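Local coordinates for protein alanine racemase (Actinobacillus succinogenes, PDB 3C3K) that is of unknown function but has the two-lobed fold of periplasmic binding proteins, with a parallel sheet flanked by helices in each lobe, at residues B[13-18]-B[43-48]; B[23-28]-B[237-242]; B[31-36]-B[246-251]; B[68-73]-B[87-92]; B[130-135]-B[161-166]. All coordinates share one frame; numbering follows the deposited sequence.

Contact 1: B[13-18]-B[43-48]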
# COMPACT_ATOMS: atom_id res chain seq x y z
N VAL B 13 1.79 15.90 -4.47
CA VAL B 13 2.73 15.03 -3.76
C VAL B 13 3.48 14.12 -4.72
O VAL B 13 2.86 13.39 -5.48
CB VAL B 13 2.00 14.21 -2.69
CG1 VAL B 13 2.99 13.49 -1.77
CG2 VAL B 13 1.06 15.13 -1.86
N MET B 14 4.81 14.17 -4.67
CA MET B 14 5.68 13.29 -5.46
C MET B 14 6.09 12.16 -4.55
O MET B 14 6.93 12.34 -3.66
CB MET B 14 6.90 14.08 -5.96
CG MET B 14 6.63 14.96 -7.23
SD MET B 14 7.96 16.13 -7.81
CE MET B 14 8.75 16.34 -6.38
N VAL B 15 5.50 10.99 -4.77
CA VAL B 15 5.62 9.83 -3.90
C VAL B 15 6.77 8.93 -4.35
O VAL B 15 6.95 8.69 -5.56
CB VAL B 15 4.30 9.06 -3.98
CG1 VAL B 15 4.33 7.77 -3.21
CG2 VAL B 15 3.20 9.95 -3.40
N SER B 16 7.57 8.46 -3.39
CA SER B 16 8.67 7.58 -3.77
C SER B 16 8.22 6.18 -4.21
O SER B 16 8.79 5.61 -5.10
CB SER B 16 9.68 7.51 -2.61
OG SER B 16 8.98 7.12 -1.47
N ASN B 17 7.19 5.63 -3.60
CA ASN B 17 6.64 4.34 -4.11
C ASN B 17 5.25 4.14 -3.55
O ASN B 17 5.04 3.93 -2.36
CB ASN B 17 7.57 3.14 -3.74
CG ASN B 17 7.09 1.81 -4.28
OD1 ASN B 17 5.93 1.65 -4.66
ND2 ASN B 17 8.00 0.82 -4.31
N ILE B 18 4.29 4.19 -4.42
CA ILE B 18 2.92 4.16 -4.03
C ILE B 18 2.54 2.79 -3.40
O ILE B 18 1.57 2.70 -2.64
CB ILE B 18 2.05 4.58 -5.25
CG1 ILE B 18 0.87 5.41 -4.75
CG2 ILE B 18 1.80 3.39 -6.27
CD1 ILE B 18 -0.16 5.67 -5.81
N LEU B 43 -1.44 13.14 -6.58
CA LEU B 43 -0.22 12.34 -6.39
C LEU B 43 0.51 12.05 -7.69
O LEU B 43 -0.09 11.95 -8.74
CB LEU B 43 -0.56 10.96 -5.77
CG LEU B 43 -1.34 10.96 -4.48
CD1 LEU B 43 -1.63 9.51 -4.19
CD2 LEU B 43 -0.52 11.62 -3.32
N CYS B 44 1.80 11.86 -7.62
CA CYS B 44 2.53 11.32 -8.77
C CYS B 44 3.47 10.29 -8.21
O CYS B 44 4.18 10.56 -7.21
CB CYS B 44 3.34 12.38 -9.47
SG CYS B 44 4.17 11.65 -10.94
N ASN B 45 3.44 9.10 -8.79
CA ASN B 45 4.28 8.01 -8.33
C ASN B 45 5.57 8.14 -9.09
O ASN B 45 5.79 7.46 -10.10
CB ASN B 45 3.64 6.63 -8.60
CG ASN B 45 4.43 5.53 -7.98
OD1 ASN B 45 4.84 5.65 -6.81
ND2 ASN B 45 4.73 4.48 -8.77
N THR B 46 6.42 9.02 -8.58
CA THR B 46 7.62 9.47 -9.35
C THR B 46 8.73 8.46 -9.21
O THR B 46 9.52 8.21 -10.13
CB THR B 46 8.09 10.92 -8.89
OG1 THR B 46 8.06 11.00 -7.46
CG2 THR B 46 7.17 11.97 -9.39
N GLU B 47 8.82 7.86 -8.02
CA GLU B 47 9.91 6.87 -7.75
C GLU B 47 11.30 7.35 -8.10
O GLU B 47 12.12 6.58 -8.69
CB GLU B 47 9.66 5.58 -8.51
CG GLU B 47 8.28 5.03 -8.28
CD GLU B 47 8.10 3.64 -8.88
OE1 GLU B 47 7.60 3.48 -10.01
OE2 GLU B 47 8.46 2.68 -8.20
N SER B 48 11.56 8.63 -7.80
CA SER B 48 12.82 9.25 -8.10
C SER B 48 13.31 9.04 -9.52
O SER B 48 14.51 8.87 -9.78
CB SER B 48 13.87 8.81 -7.08
OG SER B 48 13.35 9.05 -5.78
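The carboxamide of Asn45 is the flat group at the centre of this contact, and Ile18 approaches it over its face. The backbone N of Ile18 donates to Asn45 OD1 at 2.9 Å, entering from 41° above the carbonyl plane. Ile18 CB stands 3.4 Å from the same OD1, and its CG2 leans on the amide carbon. CG of Asn45 is anti to the backbone N (chi1 -173°), which carries the amide across to residues 13-18, while ND2 bonds to Glu31 OE2 of the second subunit. The carboxylate of Glu47 is engaged elsewhere, in a salt bridge with Arg52. Behind these groups, the parallel strands 9-15 and 39-45 of a beta-alpha-beta unit are joined by Cys44 N to Val13 O at 2.8 Å and by Val15 N to Cys44 O at 2.8 Å, each nearly along its C=O axis. Further along, Val15 O receives Glu47 N at 3.2 Å in its carbonyl plane, along with a weak bond from Thr46 N. On one face of the sheet Leu43 CD2 lies alongside Val13 CB at 3.7 Å; on the other, Thr46 CG2 crosses Met14 CG at 3.7 Å. With OD1 gripped within the chain and ND2 by a carboxylate of the partner subunit, the buried amide of Asn45 is fixed in rotation and probably polarised, tying this part of the sheet to the dimer interface.

Contact 2: B[23-28]-B[237-242]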
# COMPACT_ATOMS: atom_id res chain seq x y z
N CYS B 23 4.64 5.23 2.42
CA CYS B 23 4.08 6.33 1.63
C CYS B 23 2.63 6.55 1.90
O CYS B 23 2.23 7.67 2.01
CB CYS B 23 4.29 6.13 0.16
SG CYS B 23 6.07 6.09 -0.19
N ALA B 24 1.82 5.48 1.95
CA ALA B 24 0.40 5.61 2.14
C ALA B 24 0.10 6.29 3.45
O ALA B 24 -0.85 7.05 3.55
CB ALA B 24 -0.32 4.20 2.05
N ALA B 25 0.87 5.98 4.47
CA ALA B 25 0.72 6.58 5.78
C ALA B 25 1.11 8.04 5.75
O ALA B 25 0.45 8.85 6.35
CB ALA B 25 1.56 5.85 6.88
N VAL B 26 2.19 8.39 5.05
CA VAL B 26 2.53 9.82 4.95
C VAL B 26 1.44 10.58 4.13
O VAL B 26 0.94 11.64 4.54
CB VAL B 26 3.91 10.05 4.31
CG1 VAL B 26 4.14 11.57 4.19
CG2 VAL B 26 5.02 9.39 5.19
N VAL B 27 1.02 10.00 3.00
CA VAL B 27 -0.10 10.59 2.28
C VAL B 27 -1.35 10.84 3.11
O VAL B 27 -1.99 11.88 2.97
CB VAL B 27 -0.40 9.84 1.04
CG1 VAL B 27 -1.62 10.40 0.36
CG2 VAL B 27 0.80 9.94 0.12
N LYS B 28 -1.71 9.87 3.94
CA LYS B 28 -2.82 10.05 4.79
C LYS B 28 -2.74 11.34 5.64
O LYS B 28 -3.74 12.06 5.80
CB LYS B 28 -3.01 8.82 5.71
CG LYS B 28 -4.36 8.86 6.44
CD LYS B 28 -4.59 7.62 7.36
CE LYS B 28 -5.88 7.77 8.25
NZ LYS B 28 -6.97 8.41 7.44
N GLN B 237 8.19 4.94 12.85
CA GLN B 237 8.17 6.38 12.46
C GLN B 237 6.79 7.00 12.73
O GLN B 237 5.77 6.32 12.60
CB GLN B 237 8.42 6.54 10.98
CG GLN B 237 9.81 6.05 10.56
CD GLN B 237 10.28 6.76 9.34
OE1 GLN B 237 10.18 7.99 9.26
NE2 GLN B 237 10.83 6.00 8.35
N PRO B 238 6.76 8.28 13.07
CA PRO B 238 5.45 8.90 13.19
C PRO B 238 4.91 9.31 11.81
O PRO B 238 4.85 10.53 11.49
CB PRO B 238 5.73 10.13 14.09
CG PRO B 238 7.13 10.50 13.77
CD PRO B 238 7.87 9.21 13.44
N SER B 239 4.50 8.33 11.01
CA SER B 239 4.33 8.55 9.57
C SER B 239 3.27 9.57 9.21
O SER B 239 3.52 10.47 8.40
CB SER B 239 4.12 7.23 8.85
OG SER B 239 5.32 6.44 8.99
N GLU B 240 2.08 9.43 9.78
CA GLU B 240 1.06 10.45 9.65
C GLU B 240 1.48 11.86 10.07
O GLU B 240 1.17 12.81 9.35
CB GLU B 240 -0.21 10.03 10.37
CG GLU B 240 -1.43 10.70 9.85
CD GLU B 240 -2.72 10.04 10.38
OE1 GLU B 240 -2.93 8.83 10.16
OE2 GLU B 240 -3.50 10.73 11.07
N GLN B 241 2.10 12.01 11.24
CA GLN B 241 2.68 13.30 11.70
C GLN B 241 3.71 13.89 10.73
O GLN B 241 3.72 15.08 10.52
CB GLN B 241 3.28 13.20 13.12
CG GLN B 241 2.22 12.83 14.24
CD GLN B 241 2.68 13.07 15.70
OE1 GLN B 241 1.89 13.52 16.55
NE2 GLN B 241 3.95 12.75 15.99
N ILE B 242 4.58 13.07 10.15
CA ILE B 242 5.42 13.51 9.03
C ILE B 242 4.65 14.18 7.90
O ILE B 242 5.02 15.27 7.50
CB ILE B 242 6.33 12.36 8.54
CG1 ILE B 242 7.31 11.96 9.64
CG2 ILE B 242 7.13 12.74 7.21
CD1 ILE B 242 8.03 10.73 9.29
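Residues 23-28 form a regular stretch of helix 21-35, whereas residues 237-242 turn out of a loop into the first turn of helix 239-254, with Pro238 at the N-cap and its carbonyl accepting from the backbone N of Ile242. The two backbones come within 5.0 Å at the CA atoms of Val26 and Glu240, a very short spacing for helices. Small groups make it possible: Ala25 CB meets Ser239 CB at 3.5 Å, and Val26 CA lies 3.6 Å from Ser239 O. Val26 has CG1 anti to the backbone N (chi1 178°), so that its other methyl, CG2, faces Ser239 O at 3.7 Å. CG1 is left to reach Ile242 CG2 at 4.4 Å. In the periplasmic binding protein fold the chain passes back and forth between the lobes, and here helix 239-254, from late in the sequence, lies beside helix 21-35 against the sheet of the first lobe. Val26 also packs on Met71, while Val27 points away from helix 239-254 and meets Ile18 of the second subunit. Toward solvent, the chains of Lys28 and Glu240 cross obliquely, Glu240 OE1 resting on the aliphatic Lys28 CD at 3.5 Å. Their charged ends do not meet, Lys28 NZ being 4.9 Å from Glu240 OE1; the other carboxylate oxygen, OE2, forms a salt bridge with Lys32.

Contact 3: B[31-36]-B[246-251]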
# COMPACT_ATOMS: atom_id res chain seq x y z
N GLU B 31 -3.15 14.48 3.52
CA GLU B 31 -4.54 14.74 3.16
C GLU B 31 -5.29 15.33 4.34
O GLU B 31 -6.11 16.21 4.17
CB GLU B 31 -5.25 13.44 2.81
CG GLU B 31 -4.80 12.78 1.55
CD GLU B 31 -5.34 11.34 1.40
OE1 GLU B 31 -5.59 10.62 2.43
OE2 GLU B 31 -5.54 10.95 0.24
N LYS B 32 -5.00 14.85 5.54
CA LYS B 32 -5.75 15.34 6.70
C LYS B 32 -5.51 16.81 6.87
O LYS B 32 -6.44 17.53 7.02
CB LYS B 32 -5.34 14.62 7.96
CG LYS B 32 -6.15 13.34 8.19
CD LYS B 32 -5.49 12.59 9.32
CE LYS B 32 -5.46 13.54 10.54
NZ LYS B 32 -5.18 12.78 11.80
N THR B 33 -4.25 17.23 6.87
CA THR B 33 -3.95 18.66 7.04
C THR B 33 -4.36 19.50 5.87
O THR B 33 -4.91 20.56 6.08
CB THR B 33 -2.55 18.92 7.57
OG1 THR B 33 -2.45 18.24 8.83
CG2 THR B 33 -2.31 20.42 7.81
N ALA B 34 -4.10 19.02 4.65
CA ALA B 34 -4.43 19.80 3.44
C ALA B 34 -5.92 20.06 3.36
O ALA B 34 -6.31 21.20 3.11
CB ALA B 34 -3.88 19.10 2.15
N GLU B 35 -6.78 19.07 3.68
CA GLU B 35 -8.19 19.22 3.40
C GLU B 35 -8.91 20.07 4.45
O GLU B 35 -10.05 20.49 4.22
CB GLU B 35 -8.88 17.87 3.24
CG GLU B 35 -8.25 17.02 2.13
CD GLU B 35 -9.12 15.85 1.63
OE1 GLU B 35 -9.61 15.06 2.45
OE2 GLU B 35 -9.27 15.69 0.40
N LYS B 36 -8.25 20.35 5.58
CA LYS B 36 -8.73 21.34 6.58
C LYS B 36 -8.37 22.76 6.22
O LYS B 36 -8.85 23.73 6.86
CB LYS B 36 -8.07 21.12 7.95
CG LYS B 36 -8.58 19.88 8.66
CD LYS B 36 -10.09 19.97 9.11
CE LYS B 36 -10.50 18.72 9.90
NZ LYS B 36 -11.99 18.83 10.06
N ALA B 246 4.54 18.16 7.02
CA ALA B 246 4.99 18.59 5.70
C ALA B 246 4.00 19.62 5.16
O ALA B 246 4.39 20.71 4.77
CB ALA B 246 5.25 17.39 4.74
N VAL B 247 2.72 19.35 5.24
CA VAL B 247 1.70 20.33 4.84
C VAL B 247 1.76 21.62 5.58
O VAL B 247 1.67 22.69 4.94
CB VAL B 247 0.27 19.74 4.90
CG1 VAL B 247 -0.80 20.83 4.59
CG2 VAL B 247 0.20 18.59 3.95
N SER B 248 1.91 21.53 6.91
CA SER B 248 2.11 22.70 7.74
C SER B 248 3.25 23.59 7.30
O SER B 248 3.11 24.83 7.33
CB SER B 248 2.32 22.32 9.20
OG SER B 248 1.02 22.17 9.74
N LEU B 249 4.35 22.96 6.89
CA LEU B 249 5.50 23.70 6.39
C LEU B 249 5.21 24.30 5.02
O LEU B 249 5.70 25.44 4.69
CB LEU B 249 6.76 22.81 6.37
CG LEU B 249 7.31 22.23 7.69
CD1 LEU B 249 8.58 21.34 7.45
CD2 LEU B 249 7.64 23.36 8.61
N LEU B 250 4.44 23.58 4.21
CA LEU B 250 4.06 24.05 2.88
C LEU B 250 3.14 25.24 3.02
O LEU B 250 3.18 26.16 2.22
CB LEU B 250 3.35 22.96 2.04
CG LEU B 250 3.37 23.23 0.54
CD1 LEU B 250 4.76 22.91 0.03
CD2 LEU B 250 2.35 22.34 -0.19
N LEU B 251 2.25 25.20 4.01
CA LEU B 251 1.35 26.34 4.27
C LEU B 251 2.06 27.61 4.77
O LEU B 251 1.64 28.72 4.44
CB LEU B 251 0.18 25.93 5.19
CG LEU B 251 -0.83 24.89 4.67
CD1 LEU B 251 -1.73 24.34 5.85
CD2 LEU B 251 -1.68 25.35 3.45
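Helix segments 31-35 and 246-251 run side by side in roughly the same direction, their axes 9.1 Å apart at closest approach and inclined by 32°, with Thr33 facing Val247. Thr33 and Val247 carry the contact between them, Thr33 through its methyl group. CG2 is anti to the backbone N, with OG1 beside that N (chi1 -59°), and this rotation sends the apolar branch to helix 239-254. Thr33 CG2 meets Val247 CG1 at 3.6 Å, the two side chains sliding past each other in opposite directions instead of meeting tip to tip. The same methyl lies 4.2 Å from Ser248 OG and 4.4 Å from Leu251 CD1, so it rests among three residues of the facing helix. Val247, with CG1 anti to its own N (chi1 175°), pushes that methyl against the backbone of helix 21-35, 3.8 Å from Ala34 N. Ala34 CB adds a looser touch at 4.3 Å from Val247 CG1. No hydrogen bond crosses between the two segments, and the contact is one of methyl groups in van der Waals reach. Beneath it, Ala34 and Leu251 both rest on Tyr39, while Ala246, Leu249 and Leu250 pack on Val90. Away from this interface Glu35 forms a salt bridge with Arg52 of the second subunit. Two helices running in roughly the same direction, laid against one face of a parallel sheet, are what the layered alpha/beta lobes of periplasmic binding proteins present, here in the first lobe.

Contact 4: B[68-73]-B[87-92]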
# COMPACT_ATOMS: atom_id res chain seq x y z
N VAL B 68 4.52 21.82 -3.88
CA VAL B 68 4.91 20.42 -4.01
C VAL B 68 5.55 19.85 -2.70
O VAL B 68 6.36 20.50 -2.07
CB VAL B 68 5.77 20.21 -5.32
CG1 VAL B 68 6.80 21.23 -5.43
CG2 VAL B 68 6.42 18.79 -5.41
N ILE B 69 5.08 18.66 -2.26
CA ILE B 69 5.77 17.86 -1.22
C ILE B 69 6.35 16.68 -1.92
O ILE B 69 5.67 16.05 -2.71
CB ILE B 69 4.79 17.41 -0.14
CG1 ILE B 69 4.21 18.65 0.51
CG2 ILE B 69 5.52 16.52 0.94
CD1 ILE B 69 2.99 18.35 1.44
N THR B 70 7.65 16.49 -1.77
CA THR B 70 8.36 15.39 -2.41
C THR B 70 8.90 14.38 -1.36
O THR B 70 9.36 14.77 -0.29
CB THR B 70 9.51 15.90 -3.35
OG1 THR B 70 10.01 14.75 -4.08
CG2 THR B 70 10.65 16.64 -2.59
N MET B 71 8.78 13.09 -1.68
CA MET B 71 9.34 12.06 -0.89
C MET B 71 10.48 11.40 -1.75
O MET B 71 11.06 10.40 -1.34
CB MET B 71 8.28 11.01 -0.51
CG MET B 71 6.88 11.55 0.08
SD MET B 71 5.74 10.10 0.39
CE MET B 71 6.61 9.51 1.73
N ASP B 72 10.88 12.03 -2.86
CA ASP B 72 11.99 11.46 -3.67
C ASP B 72 13.39 11.58 -3.08
O ASP B 72 13.63 12.34 -2.11
CB ASP B 72 12.01 12.11 -5.04
CG ASP B 72 10.94 11.55 -5.97
OD1 ASP B 72 10.33 10.56 -5.62
OD2 ASP B 72 10.83 12.06 -7.13
N ALA B 73 14.33 10.85 -3.70
CA ALA B 73 15.73 10.90 -3.28
C ALA B 73 16.21 12.35 -3.22
O ALA B 73 15.90 13.19 -4.12
CB ALA B 73 16.64 10.06 -4.24
N PHE B 87 8.49 28.49 -5.62
CA PHE B 87 7.22 27.83 -5.32
C PHE B 87 7.29 27.10 -3.98
O PHE B 87 8.35 26.60 -3.61
CB PHE B 87 6.75 26.90 -6.45
CG PHE B 87 6.24 27.62 -7.70
CD1 PHE B 87 4.94 28.14 -7.73
CD2 PHE B 87 7.05 27.74 -8.85
CE1 PHE B 87 4.43 28.78 -8.89
CE2 PHE B 87 6.56 28.34 -10.02
CZ PHE B 87 5.25 28.88 -10.04
N PRO B 88 6.17 27.06 -3.21
CA PRO B 88 6.20 26.27 -1.97
C PRO B 88 6.69 24.82 -2.20
O PRO B 88 6.23 24.17 -3.13
CB PRO B 88 4.77 26.25 -1.52
CG PRO B 88 4.20 27.56 -2.07
CD PRO B 88 4.84 27.65 -3.45
N TRP B 89 7.66 24.37 -1.39
CA TRP B 89 8.36 23.09 -1.62
C TRP B 89 8.79 22.55 -0.26
O TRP B 89 9.35 23.29 0.57
CB TRP B 89 9.59 23.38 -2.51
CG TRP B 89 10.35 22.25 -3.09
CD1 TRP B 89 10.02 20.94 -3.12
CD2 TRP B 89 11.56 22.38 -3.87
NE1 TRP B 89 10.95 20.23 -3.83
CE2 TRP B 89 11.92 21.09 -4.29
CE3 TRP B 89 12.38 23.47 -4.22
CZ2 TRP B 89 13.08 20.84 -5.08
CZ3 TRP B 89 13.56 23.22 -5.01
CH2 TRP B 89 13.88 21.92 -5.45
N VAL B 90 8.54 21.26 -0.03
CA VAL B 90 8.91 20.61 1.23
C VAL B 90 9.36 19.22 0.89
O VAL B 90 8.75 18.58 0.07
CB VAL B 90 7.74 20.47 2.21
CG1 VAL B 90 8.14 19.68 3.42
CG2 VAL B 90 7.22 21.84 2.70
N GLN B 91 10.41 18.76 1.56
CA GLN B 91 10.91 17.42 1.37
C GLN B 91 10.57 16.57 2.57
O GLN B 91 10.73 17.00 3.72
CB GLN B 91 12.42 17.43 1.09
CG GLN B 91 13.09 16.03 1.41
CD GLN B 91 13.22 15.23 0.12
OE1 GLN B 91 13.62 15.79 -0.90
NE2 GLN B 91 12.88 13.94 0.15
N CYS B 92 10.04 15.39 2.33
CA CYS B 92 9.75 14.41 3.40
C CYS B 92 10.73 13.27 3.41
O CYS B 92 11.10 12.74 2.36
CB CYS B 92 8.40 13.73 3.17
SG CYS B 92 6.96 14.72 3.45
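Packing is tightest toward the carboxyl ends of the parallel strands 68-70 and 89-92. There Cys92 N bonds to Thr70 O at 2.8 Å, almost straight, and Cys92 SG presses on Ile69 CG2 at 3.4 Å. Bent at chi2 (97°), the chain of Gln91 brings its amide back over the end of the other strand: NE2 donates to Asp72 O at 2.9 Å, in that carbonyl's plane, and to Cys92 O at 3.1 Å. Thr70 CG2 is wedged between Gln91 OE1, at 3.5 Å, and the edge of the Trp89 ring, while its OG1 accepts from the backbone N of Asp72 in an ST turn. The opposite end is looser. Val68 CG1 lies 4.0 Å from Trp89 CD1, and Val68 N reaches Pro88 O from well above the carbonyl plane; beyond, the exposed Phe87 turns its ring away from strand 68-70. Both hydrogens of Gln91 NE2 are thus used, which fixes the amide's rotation and pins the buried loop after strand 68-70. The nearby carboxylates of Asp72 and Glu76 probably raise each other's proton affinity.

Contact 5: B[130-135]-B[161-166]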
# COMPACT_ATOMS: atom_id res chain seq x y z
N ILE B 130 19.51 -6.05 5.24
CA ILE B 130 18.87 -6.12 3.94
C ILE B 130 18.57 -4.65 3.59
O ILE B 130 17.76 -3.97 4.29
CB ILE B 130 17.54 -6.97 3.93
CG1 ILE B 130 17.83 -8.40 4.32
CG2 ILE B 130 16.88 -6.95 2.50
CD1 ILE B 130 16.62 -9.30 4.39
N ASN B 131 19.28 -4.13 2.59
CA ASN B 131 19.04 -2.74 2.18
C ASN B 131 18.27 -2.74 0.84
O ASN B 131 18.04 -3.80 0.25
CB ASN B 131 20.39 -1.98 2.12
CG ASN B 131 20.23 -0.49 2.27
OD1 ASN B 131 19.13 0.04 2.11
ND2 ASN B 131 21.35 0.21 2.50
N HIS B 132 17.83 -1.59 0.34
CA HIS B 132 17.02 -1.67 -0.88
C HIS B 132 17.59 -0.81 -2.00
O HIS B 132 18.35 -1.34 -2.87
CB HIS B 132 15.50 -1.51 -0.60
CG HIS B 132 14.65 -1.26 -1.82
ND1 HIS B 132 14.70 -2.04 -2.96
CD2 HIS B 132 13.71 -0.30 -2.07
CE1 HIS B 132 13.84 -1.58 -3.86
NE2 HIS B 132 13.23 -0.52 -3.35
N ASP B 133 17.29 0.48 -1.99
CA ASP B 133 17.66 1.39 -3.13
C ASP B 133 18.49 2.55 -2.58
O ASP B 133 17.95 3.47 -1.96
CB ASP B 133 16.36 1.92 -3.73
CG ASP B 133 16.54 2.92 -4.90
OD1 ASP B 133 17.65 3.23 -5.42
OD2 ASP B 133 15.45 3.39 -5.30
N LEU B 134 19.80 2.46 -2.78
CA LEU B 134 20.75 3.46 -2.28
C LEU B 134 20.69 4.86 -2.88
O LEU B 134 21.46 5.69 -2.46
CB LEU B 134 22.19 2.92 -2.40
CG LEU B 134 22.72 1.89 -1.37
CD1 LEU B 134 24.18 1.57 -1.73
CD2 LEU B 134 22.66 2.35 0.08
N ALA B 135 19.85 5.13 -3.90
CA ALA B 135 19.69 6.51 -4.38
C ALA B 135 19.09 7.36 -3.22
O ALA B 135 19.34 8.55 -3.14
CB ALA B 135 18.72 6.55 -5.63
N SER B 161 22.72 -7.33 1.94
CA SER B 161 22.17 -7.91 0.75
C SER B 161 21.12 -6.92 0.25
O SER B 161 20.42 -6.33 1.05
CB SER B 161 21.54 -9.24 1.16
OG SER B 161 20.78 -9.78 0.13
N TYR B 162 21.01 -6.72 -1.06
CA TYR B 162 20.18 -5.62 -1.55
C TYR B 162 18.93 -6.17 -2.15
O TYR B 162 18.95 -7.05 -3.03
CB TYR B 162 20.92 -4.70 -2.55
CG TYR B 162 22.06 -3.94 -1.91
CD1 TYR B 162 21.82 -2.72 -1.30
CD2 TYR B 162 23.38 -4.44 -1.91
CE1 TYR B 162 22.82 -2.03 -0.69
CE2 TYR B 162 24.44 -3.71 -1.31
CZ TYR B 162 24.12 -2.49 -0.69
OH TYR B 162 25.05 -1.71 -0.01
N ALA B 163 17.79 -5.70 -1.65
CA ALA B 163 16.55 -6.17 -2.24
C ALA B 163 16.31 -5.41 -3.52
O ALA B 163 16.41 -4.21 -3.52
CB ALA B 163 15.38 -6.00 -1.25
N GLU B 164 15.94 -6.05 -4.61
CA GLU B 164 15.69 -5.25 -5.83
C GLU B 164 14.38 -4.48 -5.77
O GLU B 164 14.30 -3.30 -6.13
CB GLU B 164 15.74 -6.07 -7.11
CG GLU B 164 15.18 -5.26 -8.28
CD GLU B 164 15.73 -5.65 -9.63
OE1 GLU B 164 15.60 -6.84 -10.02
OE2 GLU B 164 16.26 -4.76 -10.34
N ASN B 165 13.35 -5.15 -5.32
CA ASN B 165 12.05 -4.49 -5.18
C ASN B 165 11.66 -4.33 -3.74
O ASN B 165 12.24 -4.96 -2.90
CB ASN B 165 11.02 -5.33 -5.88
CG ASN B 165 11.32 -5.45 -7.35
OD1 ASN B 165 11.44 -4.45 -8.03
ND2 ASN B 165 11.52 -6.65 -7.82
N LEU B 166 10.66 -3.49 -3.45
CA LEU B 166 10.18 -3.40 -2.12
C LEU B 166 8.97 -4.34 -1.97
O LEU B 166 7.83 -3.92 -2.02
CB LEU B 166 9.83 -1.93 -1.72
CG LEU B 166 9.60 -1.86 -0.20
CD1 LEU B 166 10.90 -1.82 0.52
CD2 LEU B 166 8.68 -0.70 0.21
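The loops that leave the carboxyl ends of strands 127-131 and 159-162, in the beta-alpha-beta unit of the second lobe, make this contact, probably at a border of the interlobe cleft; a glycerol, probably from the crystallisation liquor, is bound near Leu166. The strands are parallel: Asn131 N bonds to Ser161 O at 2.9 Å, and Ala163 N to Asn131 O at 2.7 Å. His132, its CG anti to the backbone N (chi1 166°), swings the imidazole across to the other loop. Its ND1 donates to Ala163 O at 2.8 Å in a nearly straight bond (173°) that lies in the ring plane but meets the carbonyl from above. ND1 must therefore carry a proton. Leu166 CA lies over a face of this ring, with Leu166 CB 4.0 Å from His132 NE2. On the sheet face of Asn131 and Tyr162 the amide and the phenol ring lie side by side, their planes 23° apart, and Asn131 CB touches Tyr162 CE1 at 3.7 Å. The two residues share a partner, since Asn131 ND2 and Tyr162 OH both bond to Glu143 OE1. Asn131 OD1 accepts from the following backbone N, that of His132, at 2.7 Å. The side chains of Leu134 and Tyr162 cross at about a right angle, with Leu134 CD1 3.8 Å from Tyr162 OH. Strand ends opening into loops along the interlobe cleft, here tied together by a histidine, are a hallmark of the periplasmic binding protein fold.

Contacts 1 and 4 are buried strand pairings in one sheet, adjoining through strands 9-15 and 68-70, and both rest on backbone hydrogen bonds completed by a side-chain amide. Contact 5 repeats this chemistry in the other lobe's sheet, but is partly open to solvent and uses a histidine. Contacts 2 and 3 differ in kind: both join helices 21-35 and 239-254, without a hydrogen bond across either pair of segments, and the salt bridge of Glu240 to Lys32 connects them. Contact 3 is buried and apolar, contact 2 has charged side chains at its outer side. Contacts 1, 2 and 3 touch the second subunit; contacts 4 and 5 do not.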